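Local coordinates for CrmK (Actinoalloteichus sp. WH1-2216-6, PDB 5I1W), which acts as a flavin-dependent oxidoreductase in the shunt product recycling mechanism of caerulomycin biosynthesis, at the FAD/67L site. Coordinates in Å, arbitrary orientation; residue numbers count along the deposited sequence, not the author numbering.

The FAD/67L site. Residues 59, 61-65, 70, 122-124, 127-128, 130-132, 138, 191-192, 197, 342, 403, 446, 448-449. With FAD (flavin-adenine dinucleotide), chain B; 67L (6-(hydroxymethyl)[2,2'-bipyridin]-4-ol), chain C.
Two covalent bonds identify this as the bicovalent flavin site of a berberine-bridge-type oxidase: His64 ND1 joins FAD C8M, the 8-methyl carbon, and Cys124 SG joins FAD C6. The His64 ring stands nearly upright to the FAD benzene ring, the planes 79° apart, and Val127 CG2 packs over the benzene face. Backbone amides hold the pyrophosphate: Ser61 N (2.8 Å) and Gly63 N both donate to FAD O2A, Gly62 N and Gly131 N to FAD O2P, and His64 N and Gly128 N to FAD O1P. This pairing would help offset the phosphate charge.

From Asn448 outward, CB lies against one face of the Tyr446 ring, 3.9 Å from the ribityl carbon FAD C3'. CG turns the amide so that OD1 sits 2.9 Å from the ribityl hydroxyl FAD O4'. ND2 points the other way, giving a nearly straight bond (174° at H) to Tyr446 OH. Asn448 ND2 also donates to a lone pair of His132 O at 3.2 Å. Tyr446 OH lies 2.6 Å from FAD O2, the flavin C2 carbonyl. An alanine in place of Asn448 removes the OD1 contact and both ND2 bonds, and would probably loosen the ribityl chain and the Tyr446 hydroxyl.

The bipyridine alcohol 67L, probably in the substrate pocket, lies over the flavin face opposite Val127, 67L NAL 3.5 Å from FAD C5X. On its far side Phe403 stacks on the hydroxymethyl-bearing ring at 28°, while Val342 CG1 sits over the other ring. Phe403 CD1 also centres on one Tyr449 face, Tyr446 CD2 touching the opposite one. Tyr449 OH, hydrogen-bonded to Tyr138 OH at 2.7 Å, reaches the hydroxymethyl oxygen 67L OAO at 2.8 Å.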
loop_
_atom_site.group_PDB
_atom_site.type_symbol
_atom_site.label_atom_id
_atom_site.label_comp_id
_atom_site.label_asym_id
_atom_site.label_seq_id
_atom_site.Cartn_x
_atom_site.Cartn_y
_atom_site.Cartn_z
ATOM N N VAL A 59 -4.401 -0.833 -23.327
ATOM C CA VAL A 59 -4.599 0.055 -22.198
ATOM C C VAL A 59 -4.200 -0.583 -20.917
ATOM O O VAL A 59 -4.478 -1.761 -20.686
ATOM C CB VAL A 59 -6.083 0.399 -21.979
ATOM C CG1 VAL A 59 -6.188 1.631 -21.121
ATOM C CG2 VAL A 59 -6.738 0.648 -23.272
ATOM N N SER A 61 -4.526 0.132 -16.702
ATOM C CA SER A 61 -4.999 0.921 -15.586
ATOM C C SER A 61 -4.150 0.632 -14.372
ATOM O O SER A 61 -3.226 1.366 -14.064
ATOM C CB SER A 61 -6.494 0.676 -15.323
ATOM O OG SER A 61 -7.225 1.322 -16.345
ATOM N N GLY A 62 -4.406 -0.475 -13.715
ATOM C CA GLY A 62 -3.602 -0.813 -12.529
ATOM C C GLY A 62 -2.412 -1.711 -12.782
ATOM O O GLY A 62 -1.666 -1.962 -11.892
ATOM N N GLY A 63 -2.271 -2.282 -13.960
ATOM C CA GLY A 63 -1.137 -3.179 -14.176
ATOM C C GLY A 63 -1.272 -4.569 -13.538
ATOM O O GLY A 63 -0.301 -5.307 -13.527
ATOM N N HIS A 64 -2.467 -4.976 -13.097
ATOM C CA HIS A 64 -2.623 -6.314 -12.463
ATOM C C HIS A 64 -2.955 -7.521 -13.315
ATOM O O HIS A 64 -3.188 -8.622 -12.765
ATOM C CB HIS A 64 -3.623 -6.238 -11.306
ATOM C CG HIS A 64 -2.981 -5.803 -10.041
ATOM N ND1 HIS A 64 -2.401 -6.692 -9.161
ATOM C CD2 HIS A 64 -2.701 -4.569 -9.572
ATOM C CE1 HIS A 64 -1.821 -6.023 -8.185
ATOM N NE2 HIS A 64 -2.005 -4.731 -8.405
ATOM N N CYS A 65 -2.948 -7.364 -14.646
ATOM C CA CYS A 65 -3.269 -8.492 -15.501
ATOM C C CYS A 65 -2.422 -9.712 -15.131
ATOM O O CYS A 65 -1.193 -9.625 -14.995
ATOM C CB CYS A 65 -3.015 -8.189 -16.927
ATOM S SG CYS A 65 -3.797 -9.377 -18.020
ATOM N N VAL A 70 -1.789 -6.716 -21.893
ATOM C CA VAL A 70 -1.314 -5.387 -22.107
ATOM C C VAL A 70 0.103 -5.389 -22.660
ATOM O O VAL A 70 0.416 -4.560 -23.515
ATOM C CB VAL A 70 -1.286 -4.567 -20.774
ATOM C CG1 VAL A 70 -0.726 -3.184 -21.036
ATOM C CG2 VAL A 70 -2.683 -4.450 -20.193
ATOM N N GLY A 122 -12.639 -5.926 -4.797
ATOM C CA GLY A 122 -11.670 -6.884 -4.342
ATOM C C GLY A 122 -10.841 -6.330 -3.211
ATOM O O GLY A 122 -10.921 -5.149 -2.856
ATOM N N PHE A 123 -10.024 -7.211 -2.655
ATOM C CA PHE A 123 -9.200 -6.859 -1.530
ATOM C C PHE A 123 -7.750 -6.594 -1.933
ATOM O O PHE A 123 -6.911 -6.456 -1.071
ATOM C CB PHE A 123 -9.285 -7.935 -0.427
ATOM C CG PHE A 123 -8.846 -9.308 -0.857
ATOM C CD1 PHE A 123 -7.527 -9.702 -0.741
ATOM C CD2 PHE A 123 -9.772 -10.222 -1.354
ATOM C CE1 PHE A 123 -7.134 -10.983 -1.121
ATOM C CE2 PHE A 123 -9.394 -11.498 -1.752
ATOM C CZ PHE A 123 -8.067 -11.884 -1.637
ATOM N N CYS A 124 -7.405 -6.514 -3.209
ATOM C CA CYS A 124 -6.016 -6.158 -3.485
ATOM C C CYS A 124 -5.902 -4.667 -3.827
ATOM O O CYS A 124 -6.698 -4.160 -4.575
ATOM C CB CYS A 124 -5.434 -7.040 -4.557
ATOM S SG CYS A 124 -5.385 -8.834 -4.199
ATOM N N VAL A 127 -4.966 -2.713 -7.529
ATOM C CA VAL A 127 -5.806 -3.123 -8.602
ATOM C C VAL A 127 -6.579 -1.902 -9.189
ATOM O O VAL A 127 -7.133 -1.104 -8.456
ATOM C CB VAL A 127 -6.761 -4.227 -8.111
ATOM C CG1 VAL A 127 -7.897 -4.434 -9.074
ATOM C CG2 VAL A 127 -6.005 -5.534 -7.939
ATOM N N GLY A 128 -6.610 -1.786 -10.513
ATOM C CA GLY A 128 -7.141 -0.591 -11.169
ATOM C C GLY A 128 -8.608 -0.824 -11.447
ATOM O O GLY A 128 -9.011 -1.960 -11.623
ATOM N N GLY A 130 -10.194 0.045 -14.053
ATOM C CA GLY A 130 -10.293 -0.332 -15.456
ATOM C C GLY A 130 -10.557 -1.796 -15.691
ATOM O O GLY A 130 -11.610 -2.162 -16.211
ATOM N N GLY A 131 -9.614 -2.654 -15.298
ATOM C CA GLY A 131 -9.795 -4.107 -15.506
ATOM C C GLY A 131 -10.668 -4.828 -14.487
ATOM O O GLY A 131 -11.374 -5.846 -14.771
ATOM N N HIS A 132 -10.652 -4.306 -13.278
ATOM C CA HIS A 132 -11.358 -4.950 -12.226
ATOM C C HIS A 132 -12.870 -4.914 -12.468
ATOM O O HIS A 132 -13.528 -5.984 -12.465
ATOM C CB HIS A 132 -11.006 -4.203 -10.950
ATOM C CG HIS A 132 -11.659 -4.738 -9.728
ATOM N ND1 HIS A 132 -11.476 -6.031 -9.291
ATOM C CD2 HIS A 132 -12.452 -4.137 -8.816
ATOM C CE1 HIS A 132 -12.157 -6.213 -8.174
ATOM N NE2 HIS A 132 -12.745 -5.073 -7.855
ATOM N N TYR A 138 -15.324 -8.923 -7.571
ATOM C CA TYR A 138 -15.914 -9.394 -6.329
ATOM C C TYR A 138 -14.915 -9.258 -5.157
ATOM O O TYR A 138 -13.707 -9.093 -5.356
ATOM C CB TYR A 138 -16.336 -10.848 -6.503
ATOM C CG TYR A 138 -15.215 -11.814 -6.344
ATOM C CD1 TYR A 138 -14.248 -11.939 -7.310
ATOM C CD2 TYR A 138 -15.110 -12.604 -5.210
ATOM C CE1 TYR A 138 -13.186 -12.832 -7.178
ATOM C CE2 TYR A 138 -14.052 -13.497 -5.069
ATOM C CZ TYR A 138 -13.089 -13.615 -6.055
ATOM O OH TYR A 138 -12.020 -14.494 -5.910
ATOM N N GLY A 191 -11.787 -6.549 -19.543
ATOM C CA GLY A 191 -10.993 -5.444 -20.069
ATOM C C GLY A 191 -10.427 -5.730 -21.436
ATOM O O GLY A 191 -10.170 -6.877 -21.802
ATOM N N GLY A 192 -10.261 -4.685 -22.211
ATOM C CA GLY A 192 -9.437 -4.763 -23.439
ATOM C C GLY A 192 -10.188 -5.262 -24.665
ATOM O O GLY A 192 -9.570 -5.725 -25.646
ATOM N N ILE A 197 -12.134 2.358 -21.480
ATOM C CA ILE A 197 -13.040 2.830 -20.416
ATOM C C ILE A 197 -12.317 3.984 -19.768
ATOM O O ILE A 197 -11.142 3.826 -19.399
ATOM C CB ILE A 197 -13.260 1.758 -19.361
ATOM C CG1 ILE A 197 -13.799 0.471 -20.007
ATOM C CG2 ILE A 197 -14.225 2.230 -18.273
ATOM C CD1 ILE A 197 -13.550 -0.773 -19.160
ATOM N N VAL A 342 -1.181 -17.384 -12.231
ATOM C CA VAL A 342 -2.426 -17.628 -11.496
ATOM C C VAL A 342 -3.315 -18.545 -12.260
ATOM O O VAL A 342 -3.139 -18.673 -13.472
ATOM C CB VAL A 342 -3.193 -16.350 -11.228
ATOM C CG1 VAL A 342 -2.326 -15.411 -10.443
ATOM C CG2 VAL A 342 -3.617 -15.697 -12.538
ATOM N N PHE A 403 -8.610 -20.369 -6.369
ATOM C CA PHE A 403 -7.589 -19.562 -6.960
ATOM C C PHE A 403 -6.260 -20.311 -6.734
ATOM O O PHE A 403 -6.037 -20.942 -5.692
ATOM C CB PHE A 403 -7.649 -18.215 -6.280
ATOM C CG PHE A 403 -6.562 -17.292 -6.655
ATOM C CD1 PHE A 403 -6.583 -16.640 -7.877
ATOM C CD2 PHE A 403 -5.548 -17.006 -5.756
ATOM C CE1 PHE A 403 -5.567 -15.746 -8.209
ATOM C CE2 PHE A 403 -4.533 -16.130 -6.081
ATOM C CZ PHE A 403 -4.547 -15.491 -7.293
ATOM N N TYR A 446 -12.830 -17.465 -13.808
ATOM C CA TYR A 446 -13.052 -16.060 -13.683
ATOM C C TYR A 446 -12.101 -15.339 -14.598
ATOM O O TYR A 446 -10.904 -15.562 -14.526
ATOM C CB TYR A 446 -12.802 -15.675 -12.207
ATOM C CG TYR A 446 -12.985 -14.226 -11.872
ATOM C CD1 TYR A 446 -13.953 -13.452 -12.487
ATOM C CD2 TYR A 446 -12.186 -13.624 -10.883
ATOM C CE1 TYR A 446 -14.119 -12.125 -12.146
ATOM C CE2 TYR A 446 -12.317 -12.312 -10.567
ATOM C CZ TYR A 446 -13.307 -11.566 -11.179
ATOM O OH TYR A 446 -13.405 -10.248 -10.856
ATOM N N ASN A 448 -10.961 -12.391 -14.824
ATOM C CA ASN A 448 -9.918 -11.562 -14.154
ATOM C C ASN A 448 -8.763 -12.376 -13.498
ATOM O O ASN A 448 -7.800 -11.806 -13.053
ATOM C CB ASN A 448 -10.572 -10.687 -13.129
ATOM C CG ASN A 448 -11.075 -9.391 -13.723
ATOM O OD1 ASN A 448 -10.532 -8.905 -14.672
ATOM N ND2 ASN A 448 -12.064 -8.800 -13.104
ATOM N N TYR A 449 -8.860 -13.692 -13.482
ATOM C CA TYR A 449 -7.714 -14.581 -13.193
ATOM C C TYR A 449 -7.345 -15.396 -14.461
ATOM O O TYR A 449 -7.384 -16.618 -14.455
ATOM C CB TYR A 449 -8.102 -15.548 -12.099
ATOM C CG TYR A 449 -8.561 -14.952 -10.736
ATOM C CD1 TYR A 449 -8.037 -13.766 -10.233
ATOM C CD2 TYR A 449 -9.463 -15.662 -9.907
ATOM C CE1 TYR A 449 -8.439 -13.257 -9.004
ATOM C CE2 TYR A 449 -9.849 -15.181 -8.646
ATOM C CZ TYR A 449 -9.342 -13.970 -8.202
ATOM O OH TYR A 449 -9.749 -13.451 -6.965
HETATM P PA FAD B . -4.466 -4.037 -16.139
HETATM O O1A FAD B . -3.376 -5.076 -16.230
HETATM O O2A FAD B . -3.988 -2.641 -16.394
HETATM O O5B FAD B . -5.621 -4.448 -17.134
HETATM C C5B FAD B . -6.308 -5.710 -17.153
HETATM C C4B FAD B . -6.991 -5.870 -18.507
HETATM O O4B FAD B . -8.016 -4.830 -18.618
HETATM C C3B FAD B . -6.017 -5.654 -19.657
HETATM O O3B FAD B . -6.411 -6.417 -20.771
HETATM C C2B FAD B . -6.220 -4.175 -19.985
HETATM O O2B FAD B . -5.943 -3.851 -21.319
HETATM C C1B FAD B . -7.672 -3.954 -19.662
HETATM N N9A FAD B . -7.887 -2.600 -19.163
HETATM C C8A FAD B . -7.323 -1.975 -18.114
HETATM N N7A FAD B . -7.769 -0.705 -18.100
HETATM C C5A FAD B . -8.676 -0.563 -19.078
HETATM C C6A FAD B . -9.578 0.498 -19.559
HETATM N N6A FAD B . -9.560 1.653 -18.931
HETATM N N1A FAD B . -10.374 0.280 -20.607
HETATM C C2A FAD B . -10.333 -0.909 -21.223
HETATM N N3A FAD B . -9.540 -1.915 -20.823
HETATM C C4A FAD B . -8.739 -1.782 -19.780
HETATM N N1 FAD B . -10.071 -9.533 -8.741
HETATM C C2 FAD B . -11.225 -9.613 -8.019
HETATM O O2 FAD B . -12.315 -9.639 -8.617
HETATM N N3 FAD B . -11.217 -9.671 -6.677
HETATM C C4 FAD B . -10.075 -9.633 -5.982
HETATM O O4 FAD B . -10.081 -9.661 -4.737
HETATM C C4X FAD B . -8.799 -9.542 -6.680
HETATM N N5 FAD B . -7.597 -9.521 -6.035
HETATM C C5X FAD B . -6.471 -9.225 -6.728
HETATM C C6 FAD B . -5.271 -8.980 -6.056
HETATM C C7 FAD B . -4.076 -8.665 -6.710
HETATM C C7M FAD B . -2.758 -8.403 -5.927
HETATM C C8 FAD B . -4.157 -8.613 -8.198
HETATM C C8M FAD B . -2.925 -8.316 -8.978
HETATM C C9 FAD B . -5.324 -8.881 -8.889
HETATM C C9A FAD B . -6.491 -9.195 -8.211
HETATM N N10 FAD B . -7.707 -9.427 -8.868
HETATM C C10 FAD B . -8.876 -9.502 -8.138
HETATM C "C1'" FAD B . -7.794 -9.624 -10.300
HETATM C "C2'" FAD B . -8.062 -8.264 -10.942
HETATM O "O2'" FAD B . -9.455 -7.952 -10.821
HETATM C "C3'" FAD B . -7.602 -8.267 -12.390
HETATM O "O3'" FAD B . -6.186 -8.458 -12.376
HETATM C "C4'" FAD B . -7.951 -6.977 -13.147
HETATM O "O4'" FAD B . -8.106 -7.339 -14.535
HETATM C "C5'" FAD B . -6.869 -5.914 -12.949
HETATM O "O5'" FAD B . -7.327 -4.653 -13.462
HETATM P P FAD B . -6.167 -3.607 -13.757
HETATM O O1P FAD B . -5.324 -3.508 -12.557
HETATM O O2P FAD B . -6.732 -2.370 -14.394
HETATM O O3P FAD B . -5.062 -4.316 -14.683
HETATM C CAC 67L C . -2.678 -11.537 -9.230
HETATM C CAB 67L C . -2.569 -11.335 -10.608
HETATM C CAA 67L C . -3.649 -11.572 -11.449
HETATM C CAF 67L C . -4.848 -12.035 -10.889
HETATM N NAE 67L C . -4.948 -12.257 -9.470
HETATM C CAD 67L C . -3.874 -12.008 -8.673
HETATM C CAG 67L C . -4.016 -12.202 -7.305
HETATM N NAL 67L C . -5.256 -12.523 -6.831
HETATM C CAH 67L C . -2.927 -12.086 -6.446
HETATM C CAI 67L C . -3.153 -12.302 -5.108
HETATM O OAM 67L C . -2.077 -12.191 -4.319
HETATM C CAJ 67L C . -4.431 -12.627 -4.609
HETATM C CAK 67L C . -5.498 -12.733 -5.517
HETATM C CAN 67L C . -6.812 -13.050 -5.108
HETATM O OAO 67L C . -7.748 -12.083 -5.636
HETATM O O HOH W 1 -5.882 -10.517 -14.398
HETATM O O HOH W 2 -6.274 -2.893 -24.131
#